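Long-range contacts in 4-methyl-5(B-hydroxyethyl)-thiazole monophosphate biosynthesis enzyme (Vibrio cholerae O1 biovar El Tor, PDB 3OT1), which probably belongs to thiazole phosphate metabolism for thiamine synthesis, but as a DJ-1/PfpI-family protein has an uncertain exact activity: residues Thr40-Gly45 / Ala60-Glu65; Met8-Leu13 / Ala71-Ala76; Cys67-Phe72 / Leu94-Ala99. All coordinates share one frame; numbering follows the deposited sequence. Where two conformers were deposited one is given.

In the fold
Contacts 1 and 2 pair strands of the central sheet, which begins 62-63, 38-43, 11-16, 74-77; contact 3 packs against it. Contact 1 joins the first two strands at the sheet edge, and contact 2 joins 11-16 to 74-77 in the interior; their centres lie about 14 Å apart. Along the chain contact 1 is nested within the loop closed by contact 2, and contact 3 opens after contact 1 closes, beginning where contact 2 ends and sharing Ala-71 and Phe-72 with it. Contact 3, its centre about 12 and 11 Å from theirs, sets the connection between strands 62-63 and 74-77 against helix 91-102. Leu-96 touches both Leu-64 and Leu-13, so one helix side chain ties all three together in this DJ-1/PfpI-type alpha/beta fold.

Contact 1: residues Thr40-Gly45 / Ala60-Glu65; sequences TMAAVG and AEQTLE. With NA (sodium ion), chain D.
Strands 38-43 and 62-63 run parallel, with Ala-42 paired to Gln-62 and Ala-43 to Thr-63, and the backbone bonds start with Glu-61 N to Met-41 O, continue with Ala-43 N to Gln-62 O and finish with Leu-64 N to Ala-43 O. That last carbonyl does double duty: the Leu-64 amide reaches it from well above its plane, and it also binds a sodium ion at 2.3 Å from Ala-43 O. Gly-45 O (2.1 Å from the ion), Thr-63 OG1, Glu-65 OE1 and a water make up the rest of the shell. Thr-63 OG1 is brought to the ion by lying anti to its own backbone N (chi1 -175°). The Glu-65 chain bends at chi2 (84°) and its carboxylate is pinned through both oxygens, OE1 on sodium and OE2 taking the Gly-45 N-H on its syn lone pair at 2.8 Å from Gly-45 N, nearly straight at 171°. All this happens where the short edge strand of the DJ-1/PfpI sheet ends, so the metal joins the two segments from their last paired residues onward. At the other end, Thr-40 CG2 sits against the amide of Gln-62, 3.6 Å from Gln-62 CD, and one water joins Thr-40 OG1 to Gln-62 OE1. Ala-43 CB meets Ala-60 CB at 3.7 Å on one face. On the other, Ala-42 CB lies 4.1 Å from Leu-64 CB, while Val-44 and Leu-64 run side by side, CG2 of Val-44 to CG of Leu-64, with Leu-64 also reaching Leu-96 of helix 91-102.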
ATOM      1  N   THR B  40      -5.149  14.793   5.683  1.00  5.00           N
ATOM      2  CA  THR B  40      -4.142  15.281   6.592  1.00  5.31           C
ATOM      3  C   THR B  40      -3.601  14.136   7.431  1.00  4.59           C
ATOM      4  O   THR B  40      -4.334  13.544   8.217  1.00  5.22           O
ATOM      5  CB  THR B  40      -4.732  16.349   7.545  1.00  6.08           C
ATOM      6  OG1 THR B  40      -5.278  17.423   6.766  1.00  8.34           O
ATOM      7  CG2 THR B  40      -3.678  16.881   8.501  1.00  8.14           C
HETATM    8  N   MSE B  41      -2.310  13.872   7.290  0.60  4.92           N
HETATM    9  CA  MSE B  41      -1.609  12.968   8.186  0.60  5.35           C
HETATM   10  C   MSE B  41      -1.123  13.758   9.387  0.60  5.20           C
HETATM   11  O   MSE B  41      -0.527  14.828   9.222  0.60  6.15           O
HETATM   12  CB  MSE B  41      -0.440  12.323   7.436  0.60  5.77           C
HETATM   13  CG  MSE B  41      -0.873  11.454   6.267  0.60  5.53           C
HETATM   14 SE   MSE B  41       0.610  10.942   5.110  0.60  7.19          SE
HETATM   15  CE  MSE B  41       1.740  10.246   6.618  0.60  6.30           C
ATOM     16  N   ALA B  42      -1.368  13.232  10.595  1.00  4.94           N
ATOM     17  CA  ALA B  42      -1.021  13.929  11.824  1.00  5.45           C
ATOM     18  C   ALA B  42      -0.330  12.959  12.785  1.00  5.06           C
ATOM     19  O   ALA B  42      -0.849  11.876  13.038  1.00  5.72           O
ATOM     20  CB  ALA B  42      -2.269  14.536  12.491  1.00  5.76           C
ATOM     21  N   ALA B  43       0.816  13.364  13.325  1.00  4.94           N
ATOM     22  CA  ALA B  43       1.646  12.452  14.094  1.00  5.32           C
ATOM     23  C   ALA B  43       1.356  12.505  15.589  1.00  5.26           C
ATOM     24  O   ALA B  43       1.314  13.595  16.172  1.00  5.75           O
ATOM     25  CB  ALA B  43       3.140  12.727  13.870  1.00  6.10           C
ATOM     26  N   VAL B  44       1.234  11.334  16.205  1.00  5.01           N
ATOM     27  CA  VAL B  44       1.234  11.195  17.645  1.00  5.70           C
ATOM     28  C   VAL B  44       2.684  11.345  18.120  1.00  6.17           C
ATOM     29  O   VAL B  44       3.597  10.747  17.548  1.00  6.47           O
ATOM     30  CB  VAL B  44       0.635   9.842  18.048  1.00  6.35           C
ATOM     31  CG1 VAL B  44       0.742   9.596  19.539  1.00  8.66           C
ATOM     32  CG2 VAL B  44      -0.817   9.761  17.570  1.00  8.66           C
ATOM     33  N   GLY B  45       2.872  12.125  19.182  1.00  6.30           N
ATOM     34  CA  GLY B  45       4.189  12.383  19.739  1.00  6.87           C
ATOM     35  C   GLY B  45       4.742  13.718  19.343  1.00  7.71           C
ATOM     36  O   GLY B  45       4.002  14.559  18.866  1.00 10.27           O
ATOM     37  N   ALA B  60       4.149  13.278   8.587  1.00  5.04           N
ATOM     38  CA  ALA B  60       2.906  13.955   8.876  1.00  5.86           C
ATOM     39  C   ALA B  60       3.046  15.457   8.590  1.00  6.08           C
ATOM     40  O   ALA B  60       4.127  16.003   8.615  1.00  6.56           O
ATOM     41  CB  ALA B  60       2.504  13.736  10.324  1.00  6.49           C
ATOM     42  N   GLU B  61       1.900  16.092   8.359  1.00  6.94           N
ATOM     43  CA  GLU B  61       1.850  17.523   8.097  0.50  8.41           C
ATOM     44  C   GLU B  61       1.736  18.342   9.382  1.00  7.71           C
ATOM     45  O   GLU B  61       2.162  19.500   9.427  1.00  8.46           O
ATOM     46  CB  GLU B  61       0.663  17.817   7.196  0.50  9.86           C
ATOM     47  CG  GLU B  61       0.520  19.238   6.736  0.50 12.83           C
ATOM     48  CD  GLU B  61      -0.884  19.508   6.270  0.50 16.33           C
ATOM     49  OE1 GLU B  61      -1.513  18.554   5.767  0.50 18.68           O
ATOM     50  OE2 GLU B  61      -1.363  20.649   6.431  0.50 21.03           O
ATOM     51  N   GLN B  62       1.177  17.764  10.441  1.00  7.49           N
ATOM     52  CA  GLN B  62       0.933  18.478  11.685  1.00  7.41           C
ATOM     53  C   GLN B  62       0.835  17.483  12.832  1.00  6.64           C
ATOM     54  O   GLN B  62       0.766  16.271  12.633  1.00  6.91           O
ATOM     55  CB  GLN B  62      -0.325  19.360  11.558  1.00  7.74           C
ATOM     56  CG  GLN B  62      -1.589  18.589  11.387  1.00  7.92           C
ATOM     57  CD  GLN B  62      -2.729  19.466  10.827  1.00 10.49           C
ATOM     58  OE1 GLN B  62      -2.556  20.112   9.798  1.00 13.21           O
ATOM     59  NE2 GLN B  62      -3.901  19.432  11.458  1.00 12.51           N
ATOM     60  N   THR B  63       0.864  18.021  14.030  1.00  6.80           N
ATOM     61  CA  THR B  63       0.786  17.209  15.220  1.00  6.70           C
ATOM     62  C   THR B  63      -0.652  16.777  15.508  1.00  5.86           C
ATOM     63  O   THR B  63      -1.580  17.568  15.431  1.00  7.83           O
ATOM     64  CB  THR B  63       1.341  17.969  16.394  1.00  8.15           C
ATOM     65  OG1 THR B  63       1.356  17.107  17.505  1.00 10.75           O
ATOM     66  CG2 THR B  63       0.571  19.227  16.754  1.00 10.71           C
ATOM     67  N   LEU B  64      -0.818  15.515  15.874  1.00  6.22           N
ATOM     68  CA  LEU B  64      -2.127  14.969  16.190  1.00  6.22           C
ATOM     69  C   LEU B  64      -2.745  15.688  17.371  1.00  6.71           C
ATOM     70  O   LEU B  64      -3.933  15.985  17.382  1.00  6.99           O
ATOM     71  CB  LEU B  64      -1.985  13.460  16.427  1.00  7.24           C
ATOM     72  CG  LEU B  64      -3.282  12.695  16.671  1.00  7.23           C
ATOM     73  CD1 LEU B  64      -3.756  12.837  18.103  1.00  8.79           C
ATOM     74  CD2 LEU B  64      -4.388  13.002  15.724  1.00  7.16           C
ATOM     75  N   GLU B  65      -1.920  16.003  18.348  1.00  8.12           N
ATOM     76  CA  GLU B  65      -2.427  16.475  19.613  1.00  9.29           C
ATOM     77  C   GLU B  65      -3.113  17.843  19.510  1.00 10.60           C
ATOM     78  O   GLU B  65      -3.948  18.176  20.366  1.00 13.57           O
ATOM     79  CB  GLU B  65      -1.308  16.444  20.647  1.00  9.85           C
ATOM     80  CG  GLU B  65      -0.835  15.003  21.062  1.00 10.51           C
ATOM     81  CD  GLU B  65       0.210  14.328  20.164  1.00  8.84           C
ATOM     82  OE1 GLU B  65       0.512  14.831  19.044  1.00  8.60           O
ATOM     83  OE2 GLU B  65       0.764  13.300  20.642  1.00 10.26           O
TER
HETATM   84 NA    NA D 207       2.300  15.038  17.653  0.80  8.35          NA
HETATM   85  O   HOH W   1      -3.676  18.606   4.725  1.00 32.65           O
HETATM   86  O   HOH W   2      -4.836  20.003   7.498  1.00 77.73           O
HETATM   87  O   HOH W   3       3.953  15.611  15.968  1.00 11.55           O

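Contact 2: residues Met8-Leu13 / Ala71-Ala76; sequences MSKRIL and AFDALA
Arg-11 takes hold of Asp-73 side-on, in a salt bridge of two nearly straight bonds: NE to Asp-73 OD2 and NH2 to Asp-73 OD1, each 3.1 Å. The Arg-11 chain bends at chi3 (-63°), turning this edge of the guanidinium to the carboxylate. Both oxygens lie in the guanidinium plane, and the paired bonds hold its rotation, but the carboxylate is turned 50° against it and is met from above its own plane. Asp-73 OD2 also accepts the backbone N-H of Arg-11 on its anti lone pair, 2.8 Å from Arg-11 N, and a water donates to it as well. The Ala-71 to Phe-72 peptide lies over one face of the guanidinium.

Among the backbone bonds, Arg-11 O accepts from Asp-73 N (2.8 Å) and, weakly, from Ala-74 N; beyond that, Leu-13 N to Ala-74 O and Ala-76 N to Leu-13 O give regular parallel pairing.

The apolar contacts divide between the two faces. Leu-13 CB stands over the centre of the Phe-72 ring, 3.7 Å from its centroid, a CH-pi contact, while Leu-13 CD1 reaches Phe-72 CZ and its CD2 touches Leu-75 CD1. On the other face Ile-12 CD1 rests 3.9 Å from Ala-74 CB.

Within this three-layer alpha/beta/alpha sandwich, helix 91-102 covers Leu-13, Phe-72 and Leu-75, helix 166-178 covers Ile-12, Ala-74 and Ala-76, and strands 38-43 and 106-109 flank the pair in the sheet.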
HETATM    1  N   MSE B   8     -18.007  20.948  -1.178  1.00 19.32           N
HETATM    2  CA  MSE B   8     -16.617  21.080  -0.630  1.00 18.99           C
HETATM    3  C   MSE B   8     -15.996  19.702  -0.548  1.00 17.35           C
HETATM    4  O   MSE B   8     -16.665  18.723  -0.192  1.00 18.32           O
HETATM    5  CB  MSE B   8     -16.593  21.705   0.776  1.00 20.81           C
HETATM    6  CG  MSE B   8     -17.142  23.109   0.863  1.00 25.51           C
HETATM    7 SE   MSE B   8     -15.870  24.420   0.191  1.00 37.13          SE
HETATM    8  CE  MSE B   8     -14.615  24.485   1.698  1.00 34.35           C
ATOM      9  N   SER B   9     -14.711  19.628  -0.855  0.50 15.88           N
ATOM     10  CA  SER B   9     -13.993  18.365  -0.849  0.50 14.84           C
ATOM     11  C   SER B   9     -13.924  17.787   0.561  0.50 13.34           C
ATOM     12  O   SER B   9     -13.632  18.518   1.518  0.50 13.87           O
ATOM     13  CB  SER B   9     -12.594  18.622  -1.374  0.50 14.70           C
ATOM     14  OG  SER B   9     -11.761  17.515  -1.172  0.50 16.32           O
ATOM     15  N   LYS B  10     -14.164  16.485   0.709  1.00 10.76           N
ATOM     16  CA  LYS B  10     -14.176  15.904   2.053  1.00  8.72           C
ATOM     17  C   LYS B  10     -12.789  15.960   2.664  1.00  7.81           C
ATOM     18  O   LYS B  10     -11.804  15.795   1.964  1.00  9.23           O
ATOM     19  CB  LYS B  10     -14.711  14.483   2.047  1.00  9.44           C
ATOM     20  CG  LYS B  10     -16.094  14.327   1.499  1.00 10.83           C
ATOM     21  CD  LYS B  10     -17.110  15.166   2.224  1.00 13.33           C
ATOM     22  CE  LYS B  10     -18.470  15.025   1.593  1.00 15.94           C
ATOM     23  NZ  LYS B  10     -19.439  15.876   2.296  1.00 19.78           N
ATOM     24  N   ARG B  11     -12.745  16.170   3.971  1.00  6.76           N
ATOM     25  CA  ARG B  11     -11.526  16.322   4.726  1.00  6.37           C
ATOM     26  C   ARG B  11     -11.346  15.140   5.657  1.00  5.31           C
ATOM     27  O   ARG B  11     -12.233  14.837   6.474  1.00  6.17           O
ATOM     28  CB  ARG B  11     -11.553  17.587   5.565  1.00  6.90           C
ATOM     29  CG  ARG B  11     -11.763  18.860   4.771  1.00  9.68           C
ATOM     30  CD  ARG B  11     -12.319  19.975   5.646  1.00 11.57           C
ATOM     31  NE  ARG B  11     -13.636  19.635   6.180  1.00 13.69           N
ATOM     32  CZ  ARG B  11     -14.297  20.389   7.053  1.00 14.54           C
ATOM     33  NH1 ARG B  11     -13.757  21.531   7.505  1.00 15.30           N
ATOM     34  NH2 ARG B  11     -15.485  19.985   7.487  1.00 16.57           N
ATOM     35  N   ILE B  12     -10.216  14.459   5.541  1.00  4.92           N
ATOM     36  CA  ILE B  12      -9.972  13.238   6.310  1.00  5.21           C
ATOM     37  C   ILE B  12      -8.723  13.406   7.157  1.00  4.03           C
ATOM     38  O   ILE B  12      -7.695  13.823   6.641  1.00  5.57           O
ATOM     39  CB  ILE B  12      -9.739  12.014   5.387  1.00  5.77           C
ATOM     40  CG1 ILE B  12     -10.696  12.011   4.172  1.00  8.99           C
ATOM     41  CG2 ILE B  12      -9.747  10.717   6.269  1.00  6.44           C
ATOM     42  CD1 ILE B  12     -12.099  11.760   4.541  1.00  9.68           C
ATOM     43  N   LEU B  13      -8.822  13.071   8.433  1.00  3.77           N
ATOM     44  CA  LEU B  13      -7.677  13.025   9.333  1.00  3.89           C
ATOM     45  C   LEU B  13      -7.176  11.587   9.460  1.00  3.63           C
ATOM     46  O   LEU B  13      -7.963  10.712   9.767  1.00  3.86           O
ATOM     47  CB  LEU B  13      -8.080  13.574  10.702  1.00  3.96           C
ATOM     48  CG  LEU B  13      -6.971  13.587  11.741  1.00  4.68           C
ATOM     49  CD1 LEU B  13      -5.785  14.439  11.286  1.00  6.37           C
ATOM     50  CD2 LEU B  13      -7.493  14.093  13.057  1.00  6.32           C
ATOM     51  N   ALA B  71     -12.397  20.303  12.334  1.00  6.38           N
ATOM     52  CA  ALA B  71     -11.697  20.650  11.111  1.00  6.70           C
ATOM     53  C   ALA B  71     -11.774  19.544  10.038  1.00  6.37           C
ATOM     54  O   ALA B  71     -11.205  19.701   8.967  1.00  7.71           O
ATOM     55  CB  ALA B  71     -10.224  20.999  11.419  1.00  8.37           C
ATOM     56  N   PHE B  72     -12.498  18.458  10.302  1.00  5.14           N
ATOM     57  CA  PHE B  72     -12.528  17.301   9.414  1.00  4.89           C
ATOM     58  C   PHE B  72     -13.909  16.732   9.261  1.00  5.44           C
ATOM     59  O   PHE B  72     -14.805  16.943  10.096  1.00  6.55           O
ATOM     60  CB  PHE B  72     -11.566  16.207   9.914  1.00  5.44           C
ATOM     61  CG  PHE B  72     -10.145  16.692  10.091  1.00  5.35           C
ATOM     62  CD1 PHE B  72      -9.253  16.723   9.016  1.00  6.28           C
ATOM     63  CD2 PHE B  72      -9.708  17.176  11.309  1.00  5.76           C
ATOM     64  CE1 PHE B  72      -7.995  17.222   9.177  1.00  6.89           C
ATOM     65  CE2 PHE B  72      -8.437  17.659  11.461  1.00  7.67           C
ATOM     66  CZ  PHE B  72      -7.589  17.679  10.404  1.00  8.60           C
ATOM     67  N   ASP B  73     -14.086  15.938   8.209  1.00  5.28           N
ATOM     68  CA  ASP B  73     -15.302  15.186   7.977  1.00  5.48           C
ATOM     69  C   ASP B  73     -15.247  13.736   8.438  1.00  5.24           C
ATOM     70  O   ASP B  73     -16.287  13.124   8.635  1.00  6.33           O
ATOM     71  CB  ASP B  73     -15.666  15.236   6.508  1.00  6.17           C
ATOM     72  CG  ASP B  73     -15.853  16.648   6.038  1.00  7.58           C
ATOM     73  OD1 ASP B  73     -16.754  17.325   6.593  1.00 10.70           O
ATOM     74  OD2 ASP B  73     -15.124  17.115   5.142  1.00  8.01           O
ATOM     75  N   ALA B  74     -14.051  13.171   8.575  1.00  4.83           N
ATOM     76  CA  ALA B  74     -13.937  11.757   8.956  1.00  4.39           C
ATOM     77  C   ALA B  74     -12.551  11.522   9.521  1.00  4.53           C
ATOM     78  O   ALA B  74     -11.608  12.264   9.205  1.00  4.71           O
ATOM     79  CB  ALA B  74     -14.163  10.811   7.754  1.00  5.91           C
ATOM     80  N   LEU B  75     -12.471  10.459  10.317  1.00  4.65           N
ATOM     81  CA  LEU B  75     -11.227  10.013  10.945  1.00  4.31           C
ATOM     82  C   LEU B  75     -10.921   8.608  10.435  1.00  4.92           C
ATOM     83  O   LEU B  75     -11.795   7.750  10.454  1.00  5.02           O
ATOM     84  CB  LEU B  75     -11.432   9.963  12.460  1.00  4.61           C
ATOM     85  CG  LEU B  75     -10.253   9.513  13.328  1.00  4.47           C
ATOM     86  CD1 LEU B  75      -9.115  10.476  13.198  1.00  5.69           C
ATOM     87  CD2 LEU B  75     -10.703   9.335  14.780  1.00  6.53           C
ATOM     88  N   ALA B  76      -9.699   8.378   9.968  1.00  4.25           N
ATOM     89  CA  ALA B  76      -9.268   7.052   9.495  1.00  4.37           C
ATOM     90  C   ALA B  76      -8.008   6.651  10.276  1.00  4.33           C
ATOM     91  O   ALA B  76      -6.983   7.307  10.163  1.00  4.75           O
ATOM     92  CB  ALA B  76      -8.967   7.058   8.032  1.00  5.39           C
TER
HETATM   93  O   HOH W   4     -15.964  19.113   3.511  1.00 25.59           O
HETATM   94  O   HOH W   5     -11.263  22.715   7.608  1.00 37.81           O

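Contact 3: residues Cys67-Phe72 / Leu94-Ala99; sequences CSAEAF and LALIDA
Ala-69, the residue that packs on both Leu-96 and Ala-99, has its carbonyl oxygen held by two donors: Phe-72 N, 3.0 Å from Ala-69 O, and the amino group of Lys-105. The first bond, with a second from Ala-71 N to Ser-68 O at 3.1 Å, winds residues 69-71 into a short 3-10 turn. Lys-105 also bonds Phe-72 O, so one amino group bridges two carbonyls at the turn.

No hydrogen bond passes between the turn and the helix; they meet through methyl groups. Ala-69 CB points at the helix and touches Ala-99 CB, 3.8 Å away, methyl to methyl, a close approach that the small side chains permit. One helical turn earlier Leu-96 lies on the same side. Its CG stands opposite the backbone N (chi1 -171°), and with chi2 at 61° CD1 comes up to the backbone of the turn, 3.6 Å from Ala-69 N and 4.1 Å from Cys-67 O. The same methyl brushes Ala-69 CB at 4.2 Å. The other branch, CD2, reaches Leu-13.

Glu-70 and Gln-103 add a hydrogen bond just past the end of the helix. Residues 67-72 are part of the link by which the chain crosses from edge strand 62-63 past strands 38-43 and 11-16 to strand 74-77, lying alongside helix 91-102 on the sheet face where Phe-100 touches both Ala-69 and Phe-72.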
ATOM      1  N   CYS B  67      -4.947  18.693  16.716  1.00  7.60           N
ATOM      2  CA  CYS B  67      -6.078  18.561  15.803  1.00  6.79           C
ATOM      3  C   CYS B  67      -7.396  18.630  16.561  1.00  6.36           C
ATOM      4  O   CYS B  67      -7.498  18.212  17.709  1.00  7.75           O
ATOM      5  CB  CYS B  67      -6.037  17.221  15.080  1.00  6.05           C
ATOM      6  SG  CYS B  67      -4.658  17.053  13.925  1.00  8.56           S
ATOM      7  N   SER B  68      -8.410  19.152  15.889  1.00  6.05           N
ATOM      8  CA  SER B  68      -9.782  19.112  16.380  0.50  6.25           C
ATOM      9  C   SER B  68     -10.673  18.423  15.349  1.00  5.65           C
ATOM     10  O   SER B  68     -10.497  18.651  14.146  1.00  6.17           O
ATOM     11  CB  SER B  68     -10.251  20.544  16.624  0.50  7.22           C
ATOM     12  OG  SER B  68      -9.404  21.177  17.579  0.50  7.92           O
ATOM     13  N   ALA B  69     -11.652  17.643  15.816  1.00  5.21           N
ATOM     14  CA  ALA B  69     -12.594  16.981  14.922  1.00  5.16           C
ATOM     15  C   ALA B  69     -13.349  17.983  14.057  1.00  5.00           C
ATOM     16  O   ALA B  69     -13.710  17.667  12.933  1.00  5.25           O
ATOM     17  CB  ALA B  69     -13.532  16.099  15.708  1.00  6.10           C
ATOM     18  N   GLU B  70     -13.579  19.181  14.563  1.00  5.08           N
ATOM     19  CA  GLU B  70     -14.313  20.203  13.826  1.00  5.38           C
ATOM     20  C   GLU B  70     -13.701  20.521  12.481  1.00  5.64           C
ATOM     21  O   GLU B  70     -14.411  20.980  11.584  1.00  6.30           O
ATOM     22  CB  GLU B  70     -14.406  21.498  14.622  1.00  6.13           C
ATOM     23  CG  GLU B  70     -15.325  21.456  15.850  1.00  6.84           C
ATOM     24  CD  GLU B  70     -14.664  21.083  17.163  1.00  6.49           C
ATOM     25  OE1 GLU B  70     -13.840  20.140  17.186  1.00  6.84           O
ATOM     26  OE2 GLU B  70     -15.007  21.732  18.185  1.00  8.15           O
ATOM     27  N   ALA B  71     -12.397  20.303  12.334  1.00  6.38           N
ATOM     28  CA  ALA B  71     -11.697  20.650  11.111  1.00  6.70           C
ATOM     29  C   ALA B  71     -11.774  19.544  10.038  1.00  6.37           C
ATOM     30  O   ALA B  71     -11.205  19.701   8.967  1.00  7.71           O
ATOM     31  CB  ALA B  71     -10.224  20.999  11.419  1.00  8.37           C
ATOM     32  N   PHE B  72     -12.498  18.458  10.302  1.00  5.14           N
ATOM     33  CA  PHE B  72     -12.528  17.301   9.414  1.00  4.89           C
ATOM     34  C   PHE B  72     -13.909  16.732   9.261  1.00  5.44           C
ATOM     35  O   PHE B  72     -14.805  16.943  10.096  1.00  6.55           O
ATOM     36  CB  PHE B  72     -11.566  16.207   9.914  1.00  5.44           C
ATOM     37  CG  PHE B  72     -10.145  16.692  10.091  1.00  5.35           C
ATOM     38  CD1 PHE B  72      -9.253  16.723   9.016  1.00  6.28           C
ATOM     39  CD2 PHE B  72      -9.708  17.176  11.309  1.00  5.76           C
ATOM     40  CE1 PHE B  72      -7.995  17.222   9.177  1.00  6.89           C
ATOM     41  CE2 PHE B  72      -8.437  17.659  11.461  1.00  7.67           C
ATOM     42  CZ  PHE B  72      -7.589  17.679  10.404  1.00  8.60           C
ATOM     43  N   LEU B  94      -7.636   9.278  21.948  1.00  5.04           N
ATOM     44  CA  LEU B  94      -8.865   8.718  22.465  1.00  4.97           C
ATOM     45  C   LEU B  94     -10.012   9.752  22.566  1.00  5.41           C
ATOM     46  O   LEU B  94     -11.157   9.475  22.201  1.00  5.68           O
ATOM     47  CB  LEU B  94      -8.603   8.083  23.822  1.00  5.62           C
ATOM     48  CG  LEU B  94      -7.639   6.894  23.798  1.00  6.72           C
ATOM     49  CD1 LEU B  94      -7.404   6.409  25.236  1.00  9.92           C
ATOM     50  CD2 LEU B  94      -8.142   5.761  22.896  1.00  8.62           C
ATOM     51  N   ALA B  95      -9.702  10.960  23.025  1.00  5.16           N
ATOM     52  CA  ALA B  95     -10.708  12.015  23.130  1.00  5.39           C
ATOM     53  C   ALA B  95     -11.177  12.428  21.735  1.00  5.20           C
ATOM     54  O   ALA B  95     -12.354  12.764  21.538  1.00  5.33           O
ATOM     55  CB  ALA B  95     -10.179  13.220  23.918  1.00  6.55           C
ATOM     56  N   LEU B  96     -10.268  12.408  20.771  1.00  5.47           N
ATOM     57  CA  LEU B  96     -10.573  12.762  19.393  1.00  5.52           C
ATOM     58  C   LEU B  96     -11.528  11.776  18.733  1.00  4.69           C
ATOM     59  O   LEU B  96     -12.428  12.172  18.000  1.00  5.41           O
ATOM     60  CB  LEU B  96      -9.268  12.832  18.612  1.00  7.11           C
ATOM     61  CG  LEU B  96      -9.327  13.376  17.216  1.00  8.20           C
ATOM     62  CD1 LEU B  96      -9.815  14.820  17.199  1.00  8.47           C
ATOM     63  CD2 LEU B  96      -7.924  13.274  16.587  1.00  9.62           C
ATOM     64  N   ILE B  97     -11.370  10.489  18.999  1.00  4.68           N
ATOM     65  CA  ILE B  97     -12.314   9.498  18.506  1.00  5.17           C
ATOM     66  C   ILE B  97     -13.726   9.877  18.949  1.00  4.61           C
ATOM     67  O   ILE B  97     -14.657   9.869  18.137  1.00  5.13           O
ATOM     68  CB  ILE B  97     -11.943   8.081  19.002  1.00  5.36           C
ATOM     69  CG1 ILE B  97     -10.649   7.610  18.309  1.00  6.42           C
ATOM     70  CG2 ILE B  97     -13.095   7.122  18.761  1.00  7.47           C
ATOM     71  CD1 ILE B  97     -10.038   6.389  19.011  1.00  7.27           C
ATOM     72  N   ASP B  98     -13.888  10.176  20.220  1.00  4.71           N
ATOM     73  CA  ASP B  98     -15.202  10.487  20.741  1.00  4.84           C
ATOM     74  C   ASP B  98     -15.738  11.798  20.177  1.00  4.20           C
ATOM     75  O   ASP B  98     -16.931  11.889  19.910  1.00  5.39           O
ATOM     76  CB  ASP B  98     -15.135  10.514  22.248  1.00  4.87           C
ATOM     77  CG  ASP B  98     -15.016   9.129  22.845  1.00  6.49           C
ATOM     78  OD1 ASP B  98     -15.437   8.138  22.223  1.00  8.73           O
ATOM     79  OD2 ASP B  98     -14.479   9.008  23.955  1.00  7.38           O
ATOM     80  N   ALA B  99     -14.869  12.780  19.951  1.00  4.30           N
ATOM     81  CA  ALA B  99     -15.294  14.062  19.337  1.00  4.22           C
ATOM     82  C   ALA B  99     -15.822  13.807  17.934  1.00  4.34           C
ATOM     83  O   ALA B  99     -16.873  14.326  17.586  1.00  5.18           O
ATOM     84  CB  ALA B  99     -14.189  15.061  19.354  1.00  5.46           C
TER